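Local coordinates for protein putative glucose-6-phosphate 1-epimerase (Salmonella typhimurium, PDB 2HTA) that probably interconverts the alpha and beta anomers of glucose 6-phosphate, as a monomeric hexose-6-phosphate mutarotase of the aldose 1-epimerase family, at residues N18-A22 with V51-F55; T30-S34 with V45-P49; F112-L116 with T142-W146; S176-F182 with L300-I304; H248-V254 with V281-T287. All blocks are in the same frame, centred on the assembly; numbering follows the deposited sequence.

Contact 1: N18-A22 with V51-F55; sequences NKIFA and VKASF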
# COMPACT_ATOMS: atom_id res chain seq x y z
N ASN A 18 12.70 2.34 12.26
CA ASN A 18 14.04 2.09 12.84
C ASN A 18 14.04 0.86 13.77
O ASN A 18 15.01 0.11 13.83
CB ASN A 18 14.55 3.35 13.55
CG ASN A 18 14.95 4.42 12.59
OD1 ASN A 18 15.19 4.13 11.41
ND2 ASN A 18 15.00 5.68 13.05
N LYS A 19 12.93 0.61 14.45
CA LYS A 19 12.75 -0.62 15.27
C LYS A 19 12.96 -1.91 14.43
O LYS A 19 13.68 -2.84 14.84
CB LYS A 19 11.38 -0.62 15.91
CG LYS A 19 11.25 0.29 17.13
CD LYS A 19 10.01 -0.15 17.99
N ILE A 20 12.44 -1.90 13.22
CA ILE A 20 12.46 -3.08 12.39
C ILE A 20 13.92 -3.31 11.97
O ILE A 20 14.42 -4.44 11.98
CB ILE A 20 11.54 -2.85 11.12
CG1 ILE A 20 10.08 -2.87 11.58
CG2 ILE A 20 11.85 -3.92 10.03
CD1 ILE A 20 9.07 -2.41 10.50
N PHE A 21 14.60 -2.24 11.59
CA PHE A 21 15.98 -2.41 11.08
C PHE A 21 16.99 -2.68 12.23
O PHE A 21 18.12 -3.08 11.98
CB PHE A 21 16.39 -1.19 10.29
CG PHE A 21 15.83 -1.20 8.89
CD1 PHE A 21 16.57 -1.72 7.85
CD2 PHE A 21 14.54 -0.74 8.65
CE1 PHE A 21 16.05 -1.80 6.56
CE2 PHE A 21 14.00 -0.80 7.34
CZ PHE A 21 14.78 -1.33 6.31
N ALA A 22 16.53 -2.49 13.47
CA ALA A 22 17.36 -2.82 14.66
C ALA A 22 17.21 -4.27 15.07
O ALA A 22 18.01 -4.79 15.87
CB ALA A 22 16.99 -1.87 15.82
N VAL A 51 19.26 1.29 -0.97
CA VAL A 51 17.85 1.30 -0.52
C VAL A 51 17.65 0.46 0.75
O VAL A 51 18.23 -0.59 0.90
CB VAL A 51 16.92 0.69 -1.65
CG1 VAL A 51 17.41 -0.72 -2.17
CG2 VAL A 51 15.41 0.69 -1.18
N LYS A 52 16.78 0.94 1.63
CA LYS A 52 16.34 0.18 2.78
C LYS A 52 14.83 -0.02 2.63
O LYS A 52 14.12 0.92 2.32
CB LYS A 52 16.59 0.97 4.06
CG LYS A 52 18.08 0.98 4.43
CD LYS A 52 18.27 1.75 5.74
CE LYS A 52 19.77 1.72 6.14
NZ LYS A 52 20.13 2.83 7.08
N ALA A 53 14.37 -1.25 2.82
CA ALA A 53 12.93 -1.53 2.70
C ALA A 53 12.60 -2.74 3.56
O ALA A 53 13.47 -3.55 3.92
CB ALA A 53 12.60 -1.84 1.20
N SER A 54 11.32 -2.92 3.89
CA SER A 54 11.01 -4.11 4.70
C SER A 54 9.59 -4.52 4.38
O SER A 54 8.78 -3.69 3.94
CB SER A 54 11.14 -3.80 6.21
OG SER A 54 10.35 -2.68 6.62
N PHE A 55 9.29 -5.79 4.64
CA PHE A 55 8.02 -6.37 4.29
C PHE A 55 7.58 -7.25 5.44
O PHE A 55 8.42 -7.81 6.15
CB PHE A 55 8.23 -7.33 3.13
CG PHE A 55 8.64 -6.68 1.84
CD1 PHE A 55 7.69 -6.40 0.84
CD2 PHE A 55 9.99 -6.42 1.58
CE1 PHE A 55 8.10 -5.79 -0.38
CE2 PHE A 55 10.40 -5.83 0.38
CZ PHE A 55 9.47 -5.54 -0.60

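Contact 2: T30-S34 with V45-P49; sequences TPVLS and VVDHP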
# COMPACT_ATOMS: atom_id res chain seq x y z
N THR A 30 20.47 -13.43 1.75
CA THR A 30 21.52 -12.95 0.85
C THR A 30 22.26 -11.85 1.57
O THR A 30 21.88 -11.47 2.68
CB THR A 30 20.92 -12.35 -0.49
OG1 THR A 30 20.32 -11.09 -0.21
CG2 THR A 30 19.93 -13.28 -1.13
N PRO A 31 23.34 -11.29 0.98
CA PRO A 31 24.00 -10.24 1.74
C PRO A 31 23.09 -9.05 2.11
O PRO A 31 23.36 -8.36 3.09
CB PRO A 31 25.13 -9.76 0.76
CG PRO A 31 25.38 -10.99 -0.09
CD PRO A 31 24.03 -11.59 -0.28
N VAL A 32 22.00 -8.81 1.35
CA VAL A 32 21.17 -7.66 1.68
C VAL A 32 19.80 -8.01 2.26
O VAL A 32 19.13 -7.13 2.76
CB VAL A 32 21.01 -6.69 0.50
CG1 VAL A 32 22.40 -6.28 -0.03
CG2 VAL A 32 20.21 -7.38 -0.57
N LEU A 33 19.41 -9.27 2.17
CA LEU A 33 18.06 -9.74 2.53
C LEU A 33 18.17 -10.63 3.73
O LEU A 33 18.92 -11.61 3.72
CB LEU A 33 17.48 -10.58 1.41
CG LEU A 33 16.73 -9.91 0.25
CD1 LEU A 33 16.28 -11.01 -0.75
CD2 LEU A 33 15.59 -9.04 0.74
N SER A 34 17.38 -10.33 4.75
CA SER A 34 17.34 -11.16 5.95
C SER A 34 15.90 -11.35 6.36
O SER A 34 15.04 -10.54 5.99
CB SER A 34 18.10 -10.48 7.09
OG SER A 34 17.51 -9.21 7.47
N VAL A 45 13.67 -8.10 5.39
CA VAL A 45 14.27 -6.81 5.51
C VAL A 45 15.39 -6.67 4.46
O VAL A 45 16.26 -7.52 4.38
CB VAL A 45 14.84 -6.54 6.94
CG1 VAL A 45 15.52 -5.19 6.97
CG2 VAL A 45 13.71 -6.63 8.04
N VAL A 46 15.30 -5.61 3.66
CA VAL A 46 16.27 -5.28 2.63
C VAL A 46 17.15 -4.17 3.21
O VAL A 46 16.71 -3.04 3.48
CB VAL A 46 15.56 -4.72 1.33
CG1 VAL A 46 16.62 -4.27 0.27
CG2 VAL A 46 14.60 -5.76 0.72
N ASP A 47 18.43 -4.47 3.42
CA ASP A 47 19.33 -3.43 3.87
C ASP A 47 20.45 -3.41 2.81
O ASP A 47 21.42 -4.18 2.90
CB ASP A 47 19.86 -3.80 5.25
CG ASP A 47 20.81 -2.75 5.84
OD1 ASP A 47 21.26 -1.82 5.13
OD2 ASP A 47 21.13 -2.85 7.05
N HIS A 48 20.26 -2.59 1.77
CA HIS A 48 21.13 -2.61 0.59
C HIS A 48 21.78 -1.23 0.54
O HIS A 48 21.20 -0.26 1.05
CB HIS A 48 20.18 -2.84 -0.62
CG HIS A 48 20.83 -2.81 -1.96
ND1 HIS A 48 21.14 -1.64 -2.62
CD2 HIS A 48 21.12 -3.81 -2.82
CE1 HIS A 48 21.62 -1.93 -3.81
NE2 HIS A 48 21.64 -3.24 -3.95
N PRO A 49 22.98 -1.11 -0.09
CA PRO A 49 23.62 0.22 -0.14
C PRO A 49 22.80 1.36 -0.76
O PRO A 49 22.99 2.54 -0.39
CB PRO A 49 24.87 -0.05 -0.99
CG PRO A 49 25.21 -1.46 -0.65
CD PRO A 49 23.83 -2.12 -0.73
O HOH W 1 18.65 -7.35 5.89

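Contact 3: F112-L116 with T142-W146; sequences FARNL and TRKYW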
# COMPACT_ATOMS: atom_id res chain seq x y z
N PHE A 112 -9.15 -10.16 2.09
CA PHE A 112 -8.50 -11.02 3.11
C PHE A 112 -7.00 -11.31 2.81
O PHE A 112 -6.30 -11.88 3.65
CB PHE A 112 -9.30 -12.31 3.30
CG PHE A 112 -9.47 -13.09 2.05
CD1 PHE A 112 -10.70 -13.08 1.39
CD2 PHE A 112 -8.42 -13.82 1.49
CE1 PHE A 112 -10.89 -13.82 0.24
CE2 PHE A 112 -8.61 -14.58 0.32
CZ PHE A 112 -9.86 -14.55 -0.32
N ALA A 113 -6.53 -10.92 1.63
CA ALA A 113 -5.10 -11.21 1.30
C ALA A 113 -4.10 -10.53 2.25
O ALA A 113 -3.03 -11.08 2.52
CB ALA A 113 -4.85 -10.81 -0.14
N ARG A 114 -4.47 -9.39 2.82
CA ARG A 114 -3.56 -8.62 3.71
C ARG A 114 -3.44 -9.27 5.07
O ARG A 114 -2.62 -8.85 5.92
CB ARG A 114 -4.02 -7.17 3.80
CG ARG A 114 -5.45 -6.98 4.43
CD ARG A 114 -5.76 -5.52 4.37
NE ARG A 114 -7.03 -5.19 4.99
CZ ARG A 114 -7.29 -4.06 5.62
NH1 ARG A 114 -6.34 -3.14 5.76
NH2 ARG A 114 -8.51 -3.86 6.15
N ASN A 115 -4.31 -10.26 5.32
CA ASN A 115 -4.35 -10.93 6.63
C ASN A 115 -3.64 -12.28 6.66
O ASN A 115 -3.40 -12.84 7.76
CB ASN A 115 -5.82 -11.18 7.07
CG ASN A 115 -6.65 -9.91 7.08
OD1 ASN A 115 -7.29 -9.54 6.07
ND2 ASN A 115 -6.62 -9.19 8.19
N LEU A 116 -3.25 -12.79 5.51
CA LEU A 116 -2.71 -14.16 5.41
C LEU A 116 -1.21 -14.17 5.09
O LEU A 116 -0.72 -13.22 4.47
CB LEU A 116 -3.45 -14.92 4.30
CG LEU A 116 -4.96 -15.06 4.51
CD1 LEU A 116 -5.55 -15.66 3.21
CD2 LEU A 116 -5.21 -16.00 5.73
N THR A 142 -9.34 -20.65 3.03
CA THR A 142 -9.88 -19.53 2.28
C THR A 142 -11.13 -19.90 1.55
O THR A 142 -12.05 -19.07 1.43
CB THR A 142 -8.83 -18.92 1.27
OG1 THR A 142 -8.58 -19.85 0.23
CG2 THR A 142 -7.48 -18.58 2.01
N ARG A 143 -11.17 -21.10 0.99
CA ARG A 143 -12.36 -21.57 0.31
C ARG A 143 -13.60 -21.65 1.21
O ARG A 143 -14.70 -21.71 0.73
CB ARG A 143 -12.14 -22.92 -0.34
CG ARG A 143 -11.17 -22.86 -1.52
CD ARG A 143 -11.20 -24.19 -2.27
NE ARG A 143 -10.82 -25.34 -1.44
CZ ARG A 143 -9.57 -25.79 -1.33
NH1 ARG A 143 -9.33 -26.88 -0.62
NH2 ARG A 143 -8.56 -25.14 -1.93
N LYS A 144 -13.40 -21.65 2.50
CA LYS A 144 -14.50 -21.69 3.43
C LYS A 144 -15.33 -20.44 3.32
O LYS A 144 -16.56 -20.51 3.31
CB LYS A 144 -13.96 -21.87 4.85
CG LYS A 144 -15.00 -22.46 5.75
CD LYS A 144 -14.48 -22.57 7.19
CE LYS A 144 -15.64 -22.68 8.18
NZ LYS A 144 -15.07 -23.07 9.53
N TYR A 145 -14.67 -19.29 3.17
CA TYR A 145 -15.37 -18.01 3.06
C TYR A 145 -15.34 -17.38 1.67
O TYR A 145 -16.07 -16.42 1.45
CB TYR A 145 -14.90 -17.00 4.13
CG TYR A 145 -13.41 -16.86 4.24
CD1 TYR A 145 -12.69 -16.07 3.32
CD2 TYR A 145 -12.70 -17.47 5.27
CE1 TYR A 145 -11.32 -15.94 3.41
CE2 TYR A 145 -11.31 -17.32 5.38
CZ TYR A 145 -10.63 -16.55 4.43
OH TYR A 145 -9.24 -16.43 4.50
N TRP A 146 -14.55 -17.93 0.74
CA TRP A 146 -14.50 -17.39 -0.65
C TRP A 146 -14.18 -18.57 -1.58
O TRP A 146 -13.01 -18.90 -1.85
CB TRP A 146 -13.50 -16.23 -0.75
CG TRP A 146 -13.64 -15.32 -1.97
CD1 TRP A 146 -14.62 -14.40 -2.21
CD2 TRP A 146 -12.73 -15.23 -3.08
NE1 TRP A 146 -14.41 -13.80 -3.44
CE2 TRP A 146 -13.25 -14.28 -3.98
CE3 TRP A 146 -11.55 -15.90 -3.41
CZ2 TRP A 146 -12.61 -13.96 -5.18
CZ3 TRP A 146 -10.91 -15.58 -4.63
CH2 TRP A 146 -11.45 -14.61 -5.48

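Contact 4: S176-F182 with L300-I304; sequences SALHSYF and LAQTI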
# COMPACT_ATOMS: atom_id res chain seq x y z
N SER A 176 -9.94 -4.36 -6.14
CA SER A 176 -8.67 -4.43 -5.43
C SER A 176 -8.05 -3.03 -5.34
O SER A 176 -8.53 -2.09 -6.02
CB SER A 176 -7.69 -5.37 -6.11
OG SER A 176 -7.53 -5.04 -7.48
N ALA A 177 -6.99 -2.92 -4.53
CA ALA A 177 -6.23 -1.67 -4.38
C ALA A 177 -4.81 -1.93 -3.87
O ALA A 177 -4.56 -2.95 -3.16
CB ALA A 177 -6.93 -0.73 -3.36
N LEU A 178 -3.87 -1.02 -4.21
CA LEU A 178 -2.62 -0.97 -3.48
C LEU A 178 -2.77 0.32 -2.65
O LEU A 178 -2.83 1.42 -3.19
CB LEU A 178 -1.43 -0.91 -4.48
CG LEU A 178 -1.41 -2.03 -5.50
CD1 LEU A 178 -0.23 -1.87 -6.53
CD2 LEU A 178 -1.26 -3.41 -4.76
N HIS A 179 -2.96 0.14 -1.34
CA HIS A 179 -3.50 1.19 -0.46
C HIS A 179 -2.34 2.00 0.15
O HIS A 179 -2.26 2.15 1.37
CB HIS A 179 -4.27 0.48 0.67
CG HIS A 179 -5.15 1.36 1.51
ND1 HIS A 179 -4.67 2.44 2.21
CD2 HIS A 179 -6.47 1.25 1.85
CE1 HIS A 179 -5.65 3.00 2.90
NE2 HIS A 179 -6.74 2.27 2.74
N SER A 180 -1.45 2.54 -0.68
CA SER A 180 -0.21 3.13 -0.14
C SER A 180 -0.34 4.35 0.79
O SER A 180 -1.09 5.28 0.48
CB SER A 180 0.68 3.54 -1.33
OG SER A 180 0.64 2.49 -2.26
N TYR A 181 0.42 4.33 1.89
CA TYR A 181 0.56 5.42 2.87
C TYR A 181 1.93 6.11 2.64
O TYR A 181 2.95 5.49 2.89
CB TYR A 181 0.64 4.86 4.28
CG TYR A 181 -0.67 4.31 4.79
CD1 TYR A 181 -1.19 3.07 4.31
CD2 TYR A 181 -1.36 4.96 5.77
CE1 TYR A 181 -2.39 2.50 4.82
CE2 TYR A 181 -2.61 4.41 6.29
CZ TYR A 181 -3.09 3.21 5.79
OH TYR A 181 -4.29 2.68 6.29
N PHE A 182 1.89 7.37 2.28
CA PHE A 182 3.07 8.15 1.96
C PHE A 182 3.34 9.09 3.11
O PHE A 182 2.45 9.77 3.60
CB PHE A 182 2.85 8.89 0.65
CG PHE A 182 2.74 7.97 -0.51
CD1 PHE A 182 1.50 7.69 -1.09
CD2 PHE A 182 3.87 7.29 -0.96
CE1 PHE A 182 1.39 6.76 -2.13
CE2 PHE A 182 3.79 6.38 -2.04
CZ PHE A 182 2.54 6.11 -2.62
N LEU A 300 -2.65 -5.23 -11.37
CA LEU A 300 -2.76 -3.86 -10.89
C LEU A 300 -1.32 -3.47 -10.44
O LEU A 300 -0.62 -4.29 -9.82
CB LEU A 300 -3.66 -3.84 -9.67
CG LEU A 300 -4.19 -2.51 -9.11
CD1 LEU A 300 -5.07 -1.76 -10.17
CD2 LEU A 300 -4.94 -2.76 -7.79
N ALA A 301 -0.88 -2.26 -10.81
CA ALA A 301 0.51 -1.86 -10.50
C ALA A 301 0.60 -0.43 -10.11
O ALA A 301 -0.14 0.42 -10.61
CB ALA A 301 1.48 -2.16 -11.68
N GLN A 302 1.57 -0.17 -9.24
CA GLN A 302 1.90 1.18 -8.80
C GLN A 302 3.46 1.34 -8.80
O GLN A 302 4.15 0.42 -8.36
CB GLN A 302 1.34 1.37 -7.39
CG GLN A 302 1.60 2.81 -6.85
CD GLN A 302 1.10 3.01 -5.46
OE1 GLN A 302 1.90 3.11 -4.54
NE2 GLN A 302 -0.24 3.08 -5.30
N THR A 303 3.96 2.46 -9.32
CA THR A 303 5.35 2.84 -9.26
C THR A 303 5.44 4.16 -8.52
O THR A 303 4.58 5.03 -8.66
CB THR A 303 5.96 2.89 -10.69
OG1 THR A 303 5.96 1.54 -11.19
CG2 THR A 303 7.43 3.38 -10.65
N ILE A 304 6.42 4.23 -7.63
CA ILE A 304 6.67 5.39 -6.81
C ILE A 304 8.06 5.96 -7.10
O ILE A 304 9.08 5.21 -7.14
CB ILE A 304 6.59 5.02 -5.29
CG1 ILE A 304 5.33 4.19 -4.99
CG2 ILE A 304 6.67 6.34 -4.45
CD1 ILE A 304 5.37 3.45 -3.59

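Contact 5: H248-V254 with V281-T287; sequences HHHHLNV and VETVYAT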
# COMPACT_ATOMS: atom_id res chain seq x y z
N HIS A 248 0.08 4.97 -11.73
CA HIS A 248 -0.93 3.94 -11.67
C HIS A 248 -1.03 3.25 -13.02
O HIS A 248 -1.03 3.92 -14.10
CB HIS A 248 -2.30 4.54 -11.29
CG HIS A 248 -2.25 5.47 -10.11
ND1 HIS A 248 -2.23 5.02 -8.81
CD2 HIS A 248 -2.13 6.82 -10.06
CE1 HIS A 248 -2.15 6.07 -7.99
NE2 HIS A 248 -2.11 7.17 -8.72
N HIS A 249 -1.05 1.91 -12.98
CA HIS A 249 -1.22 1.11 -14.22
C HIS A 249 -2.25 0.02 -14.05
O HIS A 249 -2.33 -0.58 -13.01
CB HIS A 249 0.12 0.52 -14.67
CG HIS A 249 0.96 1.49 -15.46
ND1 HIS A 249 2.07 2.11 -14.95
CD2 HIS A 249 0.78 2.00 -16.72
CE1 HIS A 249 2.58 2.92 -15.87
NE2 HIS A 249 1.80 2.89 -16.94
N HIS A 250 -3.04 -0.22 -15.10
CA HIS A 250 -4.03 -1.29 -15.14
C HIS A 250 -5.19 -1.03 -14.18
O HIS A 250 -5.97 -1.94 -13.94
CB HIS A 250 -3.43 -2.71 -14.90
CG HIS A 250 -2.10 -2.92 -15.56
ND1 HIS A 250 -1.93 -2.83 -16.92
CD2 HIS A 250 -0.87 -3.17 -15.03
CE1 HIS A 250 -0.65 -3.03 -17.22
NE2 HIS A 250 0.01 -3.25 -16.09
N HIS A 251 -5.27 0.19 -13.64
CA HIS A 251 -6.26 0.55 -12.62
C HIS A 251 -7.45 1.17 -13.27
O HIS A 251 -7.45 1.44 -14.50
CB HIS A 251 -5.63 1.65 -11.66
CG HIS A 251 -5.39 2.91 -12.41
ND1 HIS A 251 -4.52 2.94 -13.49
CD2 HIS A 251 -6.00 4.11 -12.37
CE1 HIS A 251 -4.54 4.15 -14.02
NE2 HIS A 251 -5.45 4.87 -13.39
N LEU A 252 -8.49 1.42 -12.45
CA LEU A 252 -9.64 2.24 -12.88
C LEU A 252 -9.76 3.57 -12.16
O LEU A 252 -10.28 4.56 -12.72
CB LEU A 252 -10.97 1.48 -12.66
CG LEU A 252 -12.01 1.46 -13.75
CD1 LEU A 252 -11.35 1.12 -15.19
CD2 LEU A 252 -13.07 0.43 -13.33
N ASN A 253 -9.25 3.63 -10.95
CA ASN A 253 -9.52 4.70 -10.04
C ASN A 253 -8.26 5.02 -9.25
O ASN A 253 -7.34 4.19 -9.18
CB ASN A 253 -10.59 4.26 -8.99
CG ASN A 253 -11.78 3.59 -9.61
OD1 ASN A 253 -12.13 2.44 -9.23
ND2 ASN A 253 -12.46 4.30 -10.54
N VAL A 254 -8.24 6.21 -8.66
CA VAL A 254 -7.25 6.51 -7.61
C VAL A 254 -8.04 6.93 -6.41
O VAL A 254 -9.07 7.55 -6.59
CB VAL A 254 -6.30 7.62 -8.06
CG1 VAL A 254 -5.37 8.12 -6.90
CG2 VAL A 254 -5.45 7.06 -9.22
N VAL A 281 -2.47 7.66 -1.24
CA VAL A 281 -2.77 7.81 -2.67
C VAL A 281 -2.70 6.38 -3.23
O VAL A 281 -1.60 5.78 -3.38
CB VAL A 281 -1.78 8.80 -3.42
CG1 VAL A 281 -2.01 8.79 -4.98
CG2 VAL A 281 -1.80 10.25 -2.81
N GLU A 282 -3.89 5.82 -3.50
CA GLU A 282 -4.07 4.39 -3.70
C GLU A 282 -4.33 4.09 -5.17
O GLU A 282 -5.10 4.82 -5.81
CB GLU A 282 -5.30 3.94 -2.88
CG GLU A 282 -5.22 4.43 -1.44
CD GLU A 282 -6.46 4.07 -0.64
OE1 GLU A 282 -7.16 3.12 -1.02
OE2 GLU A 282 -6.69 4.71 0.39
N THR A 283 -3.75 3.02 -5.68
CA THR A 283 -4.07 2.52 -7.04
C THR A 283 -5.21 1.56 -6.90
O THR A 283 -5.10 0.56 -6.16
CB THR A 283 -2.89 1.77 -7.66
OG1 THR A 283 -1.74 2.63 -7.67
CG2 THR A 283 -3.21 1.39 -9.08
N VAL A 284 -6.29 1.81 -7.62
CA VAL A 284 -7.58 1.16 -7.27
C VAL A 284 -8.31 0.62 -8.48
O VAL A 284 -8.29 1.22 -9.54
CB VAL A 284 -8.48 2.15 -6.46
CG1 VAL A 284 -9.92 1.59 -6.20
CG2 VAL A 284 -7.82 2.56 -5.10
N TYR A 285 -8.99 -0.53 -8.32
CA TYR A 285 -9.86 -1.02 -9.38
C TYR A 285 -11.18 -1.31 -8.65
O TYR A 285 -11.32 -2.38 -8.11
CB TYR A 285 -9.28 -2.27 -10.00
CG TYR A 285 -9.83 -2.48 -11.41
CD1 TYR A 285 -9.00 -2.34 -12.54
CD2 TYR A 285 -11.19 -2.73 -11.62
CE1 TYR A 285 -9.48 -2.50 -13.88
CE2 TYR A 285 -11.70 -2.90 -12.97
CZ TYR A 285 -10.85 -2.81 -14.08
OH TYR A 285 -11.32 -3.00 -15.38
N ALA A 286 -12.04 -0.30 -8.52
CA ALA A 286 -13.24 -0.43 -7.62
C ALA A 286 -14.60 -0.17 -8.37
O ALA A 286 -15.63 -0.81 -8.06
CB ALA A 286 -13.15 0.45 -6.41
N THR A 287 -14.64 0.81 -9.26
CA THR A 287 -15.93 1.23 -9.82
C THR A 287 -16.52 0.25 -10.87
O THR A 287 -17.67 0.42 -11.32
CB THR A 287 -15.88 2.68 -10.38
OG1 THR A 287 -14.82 2.76 -11.33
CG2 THR A 287 -15.54 3.68 -9.34

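Contact 1: N18-A22 with V51-F55
The ring of Phe21 points its CZ tip at strand 51-55, between the side chain of Lys52 and the carbonyl of Ala53. This is helix-on-sheet packing: the N-terminal helix 14-22 sits on one face of a five-stranded antiparallel sheet of the mutarotase beta-sandwich fold. The axes of the short segments 18-22 and 51-55 cross at 90° and come within 9.6 Å. Only Ile20 and Phe21 of 18-22 reach the strand, and the interface is small, about 198 Å² in all.

Phe21 supplies the largest share. Phe21 CZ lies 3.7 Å from Lys52 CB and 3.5 Å from Ala53 O. The aliphatic part of Lys52 runs over one face of the ring, with CD above it, while its amino end leads away from the helix.

Lys52 and Ser54 point toward the helix. Ala53 and Phe55 point away, and Phe55 meets Phe134 and Phe156 beneath the sheet. Ile20 and Phe21 also touch Val45 on the adjacent strand 41-48, so the helix spans more than one strand. Ser54 OG is hydrogen-bonded to Ser64 OG on strand 61-67. The contact with Ile20 is apolar: Ile20 CG2 packs 3.9 Å from Ser54 CB.

Contact 2: T30-S34 with V45-P49
Thr30 opens the segment with an ST turn. Thr30 OG1 accepts a hydrogen bond from Val32 N at 3.2 Å and a weak one from Leu33 N at 3.1 Å. Pro31 lies within this turn, which leads into the antiparallel hairpin of strands 33-38 and 41-48.

Val32 has the most area covered. Val32 O accepts from Asp47 N at 2.8 Å, and Val32 CG1 lies 3.9 Å from His48 CD2. Leu33 forms a non-hydrogen-bonded pair with Val46. Their side chains share a face, with Leu33 CD2 3.4 Å from Val46 CG2. Ser34 and Val45 form the next pair, which is hydrogen-bonded: Ser34 N to Val45 O is 3.0 Å, and Val45 N to Ser34 O is 2.9 Å. A water joins Ser34 OG (2.7 Å) to Val45 O (2.8 Å). Ser34 OG is also hydrogen-bonded to Arg36 NE.

The two faces of the hairpin have different neighbours. Val45 meets Ile20 and Phe21 of helix 14-22. Leu33 meets strand 119-125, and Val46 meets strand 130-137. Strand 51-56 continues the sheet beyond Val46.

Contact 3: F112-L116 with T142-W146
One phenylalanine ring takes part in two edge-to-face pairs at once, in different roles. Phe112, Tyr145 and Trp146 form an aromatic cluster. It joins the loop before strand 119-125 to the end of the short, weakly bonded helix 140-145.

In the first pair the edge of Tyr145 meets the face of Phe112. This is a T-shaped stack with centroids 5.1 Å apart and planes at 73°. In the second, an offset pair, Phe112 turns its own edge toward the face of Trp146. The Phe112 centroid lies 5.6 Å from that of the Trp146 five-membered ring, with planes at 62°. Trp146 also meets the rings of Trp96 and Phe172, so the aromatic packing extends beyond these segments.

The same loop carries Arg114, a substrate-binding residue by similarity. Arg114 makes no contact with 142-146. Arg114 NH2 is instead hydrogen-bonded to Ser109 O. Leu116 packs alongside the cluster: Leu116 CD1 lies 3.7 Å from Thr142 CG2 and 4.0 Å from Tyr145 OH.

Contact 4: S176-F182 with L300-I304
Leu178, Leu300 and Gln302 bury the most surface here. They fill the space between two layers of the mutarotase beta-sandwich. Strands 172-183 and 298-308 belong to different sheets and face each other. The axes of 176-178 and 300-304 run nearly parallel, 15° apart, and come within 7.6 Å, too far for backbone pairing. Side chains therefore make the contact.

Leu178 lies over the backbone of the opposing strand. Leu178 CD1 is 3.7 Å from Gln302 CB and 3.9 Å from Ala301 C. Leu300 reaches back toward the start of 176-182, where Leu300 CD2 is 3.5 Å from Ser176 OG and 3.8 Å from Ala177 CA. Gln302 brings a polar group into this buried layer. Gln302 OE1 accepts a hydrogen bond from Ser180 OG, and Gln302 NE2 bonds to Thr283 OG1 on strand 278-286. Both ends of the amide thus have partners.

His179, an inferred active-site residue, is the centre of an inverse gamma turn that interrupts strand 172-183. Its CA-to-CB bond points away from 300-304, and its side chain touches Glu282, the other inferred active-site residue. Leu178 and Ser180, on either side of it in sequence, point toward 300-304. The side carrying the inferred active-site histidine and the side packed in the interior alternate along one short run of chain. Beyond the turn, Phe182 CE2 packs 3.7 Å from Ile304 CD1.

Contact 5: H248-V254 with V281-T287
Backbone hydrogen bonds define a classic beta bulge in the antiparallel pairing of strands 253-258 and 278-286. Leu252 N and Asn253 N both donate to Val284 O, at 2.9 and 3.0 Å. Val284 N returns a bond to Asn253 O at 3.0 Å. Val254 forms the next, non-hydrogen-bonded pair with Thr283, and Val254 CA makes a CA-H...O contact with Glu282 O at 3.3 Å.

Apolar contacts flank the bulge. Leu252 CB lies over the Tyr285 ring in a CH-pi contact, 4.2 Å from its centroid. Val254 CG1 meets Val281 CG1 at 3.9 Å.

Glu282, an inferred active-site residue, lies on this strand. Its carboxylate leads away from 248-254 and lies near His179. Asp223, a substrate-binding residue by similarity, is close by.

Side-chain hydrogen bonds complete the contact. His248 ND1 and Thr283 OG1 are 2.7 Å apart, and Thr283 OG1 also bonds Gln302 NE2. At the corner near Thr287, Asn253 OD1 accepts from Ala286 N (2.8 Å) and Thr287 N (3.0 Å), while Asn253 ND2 donates to Thr287 OG1 at 2.9 Å.

Overall arrangement
Contacts 4 and 5 form one unit about the inferred catalytic pair. Their centres are 8 Å apart, and strands 172-183 and 278-286 are sheet neighbours. Contact 4 is the most central and joins facing sheets through side chains. Contact 5 pairs strands within a sheet and runs out to a partly exposed corner. Contacts 1 and 2 lie on the opposite side of the chain's centre from contact 5 and share one five-stranded sheet. Both are buried, though farther from the centre than contact 4. Contact 1 is apolar packing, whereas contact 2 uses backbone bonds. Contact 3 touches none of the others. It is partly buried and mainly aromatic.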